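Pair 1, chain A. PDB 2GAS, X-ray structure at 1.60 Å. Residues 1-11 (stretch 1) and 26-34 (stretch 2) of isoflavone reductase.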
# COMPACT_ATOMS: atom_id res chain seq x y z
N THR A 1 -10.41 19.06 8.74
CA THR A 1 -11.45 18.27 8.02
C THR A 1 -12.08 19.06 6.87
O THR A 1 -13.04 18.61 6.26
CB THR A 1 -12.58 17.83 8.98
OG1 THR A 1 -13.17 18.98 9.59
CG2 THR A 1 -12.04 16.91 10.06
N GLU A 2 -11.52 20.23 6.59
CA GLU A 2 -12.02 21.07 5.50
C GLU A 2 -11.60 20.52 4.14
O GLU A 2 -12.23 20.81 3.12
CB GLU A 2 -11.50 22.51 5.66
CG GLU A 2 -12.14 23.32 6.78
CD GLU A 2 -11.61 24.74 6.86
OE1 GLU A 2 -11.52 25.41 5.81
OE2 GLU A 2 -11.29 25.20 7.98
N ASN A 3 -10.53 19.73 4.13
CA ASN A 3 -10.02 19.16 2.89
C ASN A 3 -10.98 18.17 2.23
O ASN A 3 -11.40 17.20 2.86
CB ASN A 3 -8.68 18.46 3.11
CG ASN A 3 -7.59 19.40 3.58
OD1 ASN A 3 -7.24 20.36 2.89
ND2 ASN A 3 -7.05 19.14 4.76
N LYS A 4 -11.31 18.43 0.97
CA LYS A 4 -12.18 17.54 0.21
C LYS A 4 -11.23 16.53 -0.42
O LYS A 4 -10.32 16.90 -1.16
CB LYS A 4 -12.92 18.33 -0.87
CG LYS A 4 -13.94 19.31 -0.30
CD LYS A 4 -14.61 20.14 -1.38
CE LYS A 4 -13.62 21.06 -2.07
NZ LYS A 4 -14.29 21.95 -3.07
N ILE A 5 -11.45 15.25 -0.11
CA ILE A 5 -10.58 14.17 -0.59
C ILE A 5 -11.23 13.27 -1.64
O ILE A 5 -12.30 12.70 -1.40
CB ILE A 5 -10.12 13.30 0.61
CG1 ILE A 5 -9.42 14.18 1.65
CG2 ILE A 5 -9.17 12.18 0.13
CD1 ILE A 5 -9.01 13.45 2.91
N LEU A 6 -10.57 13.14 -2.78
CA LEU A 6 -11.05 12.30 -3.88
C LEU A 6 -10.20 11.04 -3.95
O LEU A 6 -8.97 11.11 -4.03
CB LEU A 6 -10.93 13.05 -5.21
CG LEU A 6 -11.23 12.23 -6.47
CD1 LEU A 6 -12.68 11.74 -6.45
CD2 LEU A 6 -10.98 13.08 -7.71
N ILE A 7 -10.87 9.89 -3.95
CA ILE A 7 -10.18 8.61 -4.02
C ILE A 7 -10.39 7.94 -5.37
O ILE A 7 -11.53 7.66 -5.76
CB ILE A 7 -10.68 7.63 -2.92
CG1 ILE A 7 -10.40 8.22 -1.54
CG2 ILE A 7 -10.02 6.26 -3.10
CD1 ILE A 7 -8.96 8.62 -1.33
N LEU A 8 -9.30 7.70 -6.08
CA LEU A 8 -9.35 7.00 -7.36
C LEU A 8 -9.12 5.53 -7.00
O LEU A 8 -8.33 5.23 -6.10
CB LEU A 8 -8.24 7.52 -8.28
CG LEU A 8 -8.16 9.05 -8.40
CD1 LEU A 8 -6.99 9.43 -9.30
CD2 LEU A 8 -9.46 9.61 -8.94
N GLY A 9 -9.83 4.62 -7.67
CA GLY A 9 -9.74 3.20 -7.36
C GLY A 9 -10.38 2.96 -6.00
O GLY A 9 -9.91 2.14 -5.22
N PRO A 10 -11.51 3.64 -5.71
CA PRO A 10 -12.20 3.51 -4.43
C PRO A 10 -12.74 2.14 -4.03
O PRO A 10 -12.90 1.87 -2.83
CB PRO A 10 -13.31 4.56 -4.55
CG PRO A 10 -13.67 4.49 -5.99
CD PRO A 10 -12.30 4.45 -6.66
N THR A 11 -13.01 1.26 -4.99
CA THR A 11 -13.53 -0.06 -4.64
C THR A 11 -12.46 -1.14 -4.57
O THR A 11 -12.78 -2.31 -4.34
CB THR A 11 -14.66 -0.52 -5.59
OG1 THR A 11 -14.14 -0.70 -6.91
CG2 THR A 11 -15.78 0.51 -5.62
N GLY A 26 -14.03 12.50 9.09
CA GLY A 26 -14.97 13.59 8.90
C GLY A 26 -14.74 14.44 7.67
O GLY A 26 -15.38 15.47 7.49
N ASN A 27 -13.81 14.02 6.80
CA ASN A 27 -13.54 14.77 5.59
C ASN A 27 -14.62 14.62 4.54
O ASN A 27 -15.25 13.56 4.45
CB ASN A 27 -12.25 14.30 4.90
CG ASN A 27 -11.02 14.63 5.68
OD1 ASN A 27 -10.71 13.97 6.67
ND2 ASN A 27 -10.29 15.65 5.24
N PRO A 28 -14.88 15.68 3.76
CA PRO A 28 -15.90 15.53 2.72
C PRO A 28 -15.20 14.51 1.83
O PRO A 28 -14.06 14.74 1.40
CB PRO A 28 -15.95 16.92 2.09
CG PRO A 28 -15.65 17.82 3.25
CD PRO A 28 -14.51 17.09 3.95
N THR A 29 -15.85 13.39 1.55
CA THR A 29 -15.23 12.33 0.77
C THR A 29 -15.87 12.09 -0.58
O THR A 29 -17.09 11.98 -0.69
CB THR A 29 -15.25 11.04 1.62
OG1 THR A 29 -14.69 11.32 2.91
CG2 THR A 29 -14.43 9.94 0.96
N TYR A 30 -15.03 12.01 -1.61
CA TYR A 30 -15.47 11.80 -2.99
C TYR A 30 -14.81 10.56 -3.58
O TYR A 30 -13.66 10.26 -3.26
CB TYR A 30 -15.09 13.01 -3.84
CG TYR A 30 -15.68 14.33 -3.39
CD1 TYR A 30 -15.28 14.92 -2.19
CD2 TYR A 30 -16.64 14.98 -4.16
CE1 TYR A 30 -15.83 16.14 -1.77
CE2 TYR A 30 -17.20 16.19 -3.74
CZ TYR A 30 -16.79 16.76 -2.55
OH TYR A 30 -17.35 17.95 -2.14
N ALA A 31 -15.54 9.84 -4.43
CA ALA A 31 -14.99 8.64 -5.07
C ALA A 31 -15.25 8.72 -6.57
O ALA A 31 -16.38 8.99 -6.99
CB ALA A 31 -15.64 7.39 -4.48
N LEU A 32 -14.22 8.50 -7.37
CA LEU A 32 -14.37 8.53 -8.82
C LEU A 32 -14.85 7.17 -9.28
O LEU A 32 -14.18 6.15 -9.07
CB LEU A 32 -13.05 8.86 -9.51
CG LEU A 32 -13.14 9.15 -11.01
CD1 LEU A 32 -13.79 10.52 -11.22
CD2 LEU A 32 -11.76 9.13 -11.62
N VAL A 33 -16.03 7.14 -9.90
CA VAL A 33 -16.60 5.90 -10.38
C VAL A 33 -17.24 6.07 -11.75
O VAL A 33 -17.79 7.13 -12.06
CB VAL A 33 -17.69 5.37 -9.41
CG1 VAL A 33 -17.05 4.94 -8.10
CG2 VAL A 33 -18.72 6.45 -9.16
N ARG A 34 -17.16 5.02 -12.56
CA ARG A 34 -17.73 5.03 -13.89
C ARG A 34 -19.16 4.49 -13.80
O ARG A 34 -19.39 3.42 -13.24
CB ARG A 34 -16.90 4.15 -14.83
CG ARG A 34 -15.44 4.56 -14.91
CD ARG A 34 -14.68 3.77 -15.97
NE ARG A 34 -14.48 2.37 -15.62
CZ ARG A 34 -13.80 1.51 -16.37
NH1 ARG A 34 -13.66 0.25 -15.98
NH2 ARG A 34 -13.27 1.91 -17.52
O HOH W 1 -11.45 5.53 -9.87

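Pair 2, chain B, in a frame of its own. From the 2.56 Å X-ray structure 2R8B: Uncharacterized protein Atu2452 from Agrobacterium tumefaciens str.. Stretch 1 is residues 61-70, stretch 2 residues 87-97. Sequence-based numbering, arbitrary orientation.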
# COMPACT_ATOMS: atom_id res chain seq x y z
N GLY B 61 8.63 13.53 -13.41
CA GLY B 61 7.53 14.40 -13.03
C GLY B 61 6.23 13.62 -12.90
O GLY B 61 5.25 14.07 -12.22
N ALA B 62 6.25 12.44 -13.54
CA ALA B 62 5.17 11.50 -13.44
C ALA B 62 5.24 10.71 -12.10
O ALA B 62 6.31 10.62 -11.45
CB ALA B 62 5.19 10.57 -14.62
N PRO B 63 4.08 10.15 -11.67
CA PRO B 63 4.04 9.46 -10.37
C PRO B 63 5.09 8.38 -10.21
O PRO B 63 5.55 7.81 -11.21
CB PRO B 63 2.63 8.85 -10.34
CG PRO B 63 1.82 9.75 -11.27
CD PRO B 63 2.77 10.14 -12.37
N LEU B 64 5.47 8.16 -8.96
CA LEU B 64 6.14 6.97 -8.46
C LEU B 64 5.02 6.03 -8.00
O LEU B 64 4.30 6.32 -7.04
CB LEU B 64 6.98 7.31 -7.22
CG LEU B 64 8.36 6.70 -7.02
CD1 LEU B 64 8.46 6.20 -5.63
CD2 LEU B 64 8.70 5.57 -7.99
N PHE B 65 4.86 4.91 -8.69
CA PHE B 65 3.81 4.01 -8.32
C PHE B 65 4.45 2.83 -7.62
O PHE B 65 5.14 2.04 -8.26
CB PHE B 65 3.07 3.53 -9.55
CG PHE B 65 1.73 2.98 -9.25
CD1 PHE B 65 1.33 2.75 -7.95
CD2 PHE B 65 0.87 2.67 -10.27
CE1 PHE B 65 0.07 2.25 -7.69
CE2 PHE B 65 -0.39 2.17 -10.01
CZ PHE B 65 -0.79 1.96 -8.73
N VAL B 66 4.25 2.70 -6.32
CA VAL B 66 4.78 1.53 -5.61
C VAL B 66 3.63 0.58 -5.28
O VAL B 66 2.56 1.03 -4.88
CB VAL B 66 5.66 1.93 -4.40
CG1 VAL B 66 5.02 3.00 -3.58
CG2 VAL B 66 5.99 0.73 -3.54
N LEU B 67 3.84 -0.71 -5.53
CA LEU B 67 2.79 -1.72 -5.36
C LEU B 67 3.33 -2.86 -4.56
O LEU B 67 4.41 -3.37 -4.84
CB LEU B 67 2.29 -2.28 -6.68
CG LEU B 67 1.91 -1.35 -7.83
CD1 LEU B 67 3.11 -1.20 -8.73
CD2 LEU B 67 0.74 -1.96 -8.59
N LEU B 68 2.54 -3.28 -3.58
CA LEU B 68 2.97 -4.17 -2.55
C LEU B 68 2.07 -5.42 -2.47
O LEU B 68 0.90 -5.33 -2.10
CB LEU B 68 2.95 -3.36 -1.26
CG LEU B 68 3.76 -2.07 -1.41
CD1 LEU B 68 3.52 -1.11 -0.27
CD2 LEU B 68 5.19 -2.43 -1.48
N HIS B 69 2.63 -6.58 -2.82
CA HIS B 69 1.90 -7.83 -2.91
C HIS B 69 1.33 -8.28 -1.56
O HIS B 69 1.77 -7.80 -0.52
CB HIS B 69 2.83 -8.92 -3.43
CG HIS B 69 3.98 -9.21 -2.51
ND1 HIS B 69 5.24 -8.70 -2.72
CD2 HIS B 69 4.05 -9.93 -1.37
CE1 HIS B 69 6.04 -9.11 -1.75
NE2 HIS B 69 5.34 -9.85 -0.91
N GLY B 70 0.37 -9.20 -1.60
CA GLY B 70 -0.13 -9.84 -0.39
C GLY B 70 0.85 -10.89 0.10
O GLY B 70 1.84 -11.20 -0.57
N PRO B 87 0.22 4.51 -17.35
CA PRO B 87 0.92 4.03 -18.51
C PRO B 87 2.33 4.58 -18.48
O PRO B 87 3.24 4.05 -19.13
CB PRO B 87 0.13 4.66 -19.67
CG PRO B 87 -1.24 4.94 -19.11
CD PRO B 87 -0.98 5.31 -17.69
N GLN B 88 2.53 5.66 -17.73
CA GLN B 88 3.80 6.34 -17.79
C GLN B 88 4.34 6.77 -16.45
O GLN B 88 5.26 7.59 -16.37
CB GLN B 88 3.77 7.48 -18.80
CG GLN B 88 2.82 8.67 -18.55
CD GLN B 88 3.30 9.84 -19.48
OE1 GLN B 88 2.55 10.29 -20.38
NE2 GLN B 88 4.57 10.29 -19.31
N ALA B 89 3.79 6.15 -15.41
CA ALA B 89 4.29 6.35 -14.07
C ALA B 89 5.58 5.58 -14.03
O ALA B 89 5.73 4.63 -14.80
CB ALA B 89 3.29 5.80 -13.03
N THR B 90 6.51 6.00 -13.18
CA THR B 90 7.63 5.14 -12.92
C THR B 90 7.15 4.09 -11.94
O THR B 90 6.45 4.42 -10.99
CB THR B 90 8.98 5.86 -12.55
OG1 THR B 90 9.60 5.16 -11.47
CG2 THR B 90 8.84 7.44 -12.29
N ILE B 91 7.43 2.82 -12.20
CA ILE B 91 6.76 1.74 -11.47
C ILE B 91 7.68 0.86 -10.71
O ILE B 91 8.66 0.33 -11.23
CB ILE B 91 5.85 0.88 -12.36
CG1 ILE B 91 4.55 1.62 -12.57
CG2 ILE B 91 5.49 -0.45 -11.68
CD1 ILE B 91 4.00 1.40 -13.92
N LEU B 92 7.30 0.61 -9.48
CA LEU B 92 8.21 0.03 -8.57
C LEU B 92 7.53 -1.09 -7.77
O LEU B 92 6.51 -0.88 -7.14
CB LEU B 92 8.68 1.18 -7.72
CG LEU B 92 9.87 0.89 -6.87
CD1 LEU B 92 10.60 2.18 -6.68
CD2 LEU B 92 9.23 0.38 -5.56
N SER B 93 8.06 -2.30 -7.83
CA SER B 93 7.35 -3.41 -7.19
C SER B 93 8.30 -4.40 -6.51
O SER B 93 8.92 -5.24 -7.17
CB SER B 93 6.43 -4.09 -8.20
OG SER B 93 6.21 -5.43 -7.85
N PRO B 94 8.42 -4.28 -5.18
CA PRO B 94 9.34 -5.07 -4.39
C PRO B 94 8.72 -6.36 -3.91
O PRO B 94 7.48 -6.44 -3.72
CB PRO B 94 9.61 -4.18 -3.17
CG PRO B 94 8.43 -3.22 -3.12
CD PRO B 94 7.63 -3.36 -4.34
N VAL B 95 9.58 -7.36 -3.71
CA VAL B 95 9.20 -8.57 -2.96
C VAL B 95 9.52 -8.30 -1.49
O VAL B 95 10.58 -7.74 -1.20
CB VAL B 95 9.98 -9.83 -3.45
CG1 VAL B 95 11.52 -9.62 -3.31
CG2 VAL B 95 9.48 -11.12 -2.75
N GLY B 96 8.62 -8.65 -0.59
CA GLY B 96 8.86 -8.47 0.85
C GLY B 96 10.08 -9.21 1.40
O GLY B 96 10.57 -10.17 0.81
N ASP B 97 10.56 -8.77 2.54
CA ASP B 97 11.83 -9.24 3.06
C ASP B 97 11.69 -10.22 4.20
O ASP B 97 12.69 -10.58 4.82
CB ASP B 97 12.68 -8.06 3.51
CG ASP B 97 11.98 -7.18 4.53
OD1 ASP B 97 12.61 -6.20 4.99
OD2 ASP B 97 10.80 -7.44 4.86

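Two parallel strand pairs with the same backbone arrangement. In pair 1, strand 5-8 lies beside strand 29-33, their directions 29° apart; in pair 2, strand 64-68 lies beside the strand that begins at Thr B90, 21° apart. The N, CA and C atoms of 14 central residues superpose with an RMSD of 0.7 Å, and the buried areas are similar, 737 and 681 Å². The hydrogen-bond ladder is the clearest common feature. Ile A5 N donates to Pro A28 O (3.1 Å), Tyr A30 N to Ile A5 O (2.8 Å) and Ile A7 N to Tyr A30 O (2.9 Å); at the matched positions Phe B65 N donates to Thr B90 O (2.8 Å), Leu B92 N to Phe B65 O (2.9 Å) and Leu B67 N to Leu B92 O (3.1 Å). One residue thus bonds through both N and O to two partners two residues apart, the parallel pattern.

The ends differ. Pro A28 has no amide hydrogen, and Asn A3 O is instead bonded by the side chain of Asn A27 (ND2 to O, 3.0 Å); in pair 2 Thr B90 N reaches Pro B63 O directly (2.8 Å), and Ala B89, matching Asn A27, packs its CB on Pro B63 CB (4.1 Å). At the other end the proline changes place: Leu A32 N donates to Ile A7 O (3.2 Å), whereas the matched Pro B94 cannot donate and sets its CD 3.3 Å from Leu B67 O.

On the face of Leu A6 and Tyr A30, Leu A6 CD1 packs on Tyr A30 CB (3.8 Å); Val B66 and Leu B92 meet there through CG2 and CD2 (3.8 Å). The tyrosine also brings its OH within 3.6 Å of Lys A4 CD, while Leu B92 CD1 lies 4.1 Å from CD2 of Leu B64, the match of Lys A4. On the face of Ile A5 and Thr A29, Ile A5 CD1 approaches Asn A27 ND2 (3.5 Å); the matched Phe B65 places CB 3.9 Å from Ile B91 CG1 and 4.2 Å from Ala B89 CB. Ile A7 and Leu B67 nearly coincide, and Leu B67 CD1 touches Ile B91 CG2 (3.9 Å).

Leu A8 and Leu B68 point away at CB, yet their ends return: Leu A8 CD2 meets Leu A32 CD2 (3.6 Å), and Leu B68 CD2 meets Pro B94 CG (3.7 Å). Beyond them, Gly A9 has no side chain and its N shares water 1 with Leu A32 O (2.9 Å each), whereas the matched His B69 makes a weak hydrogen bond from ND1 to Pro B94 O (3.3 Å).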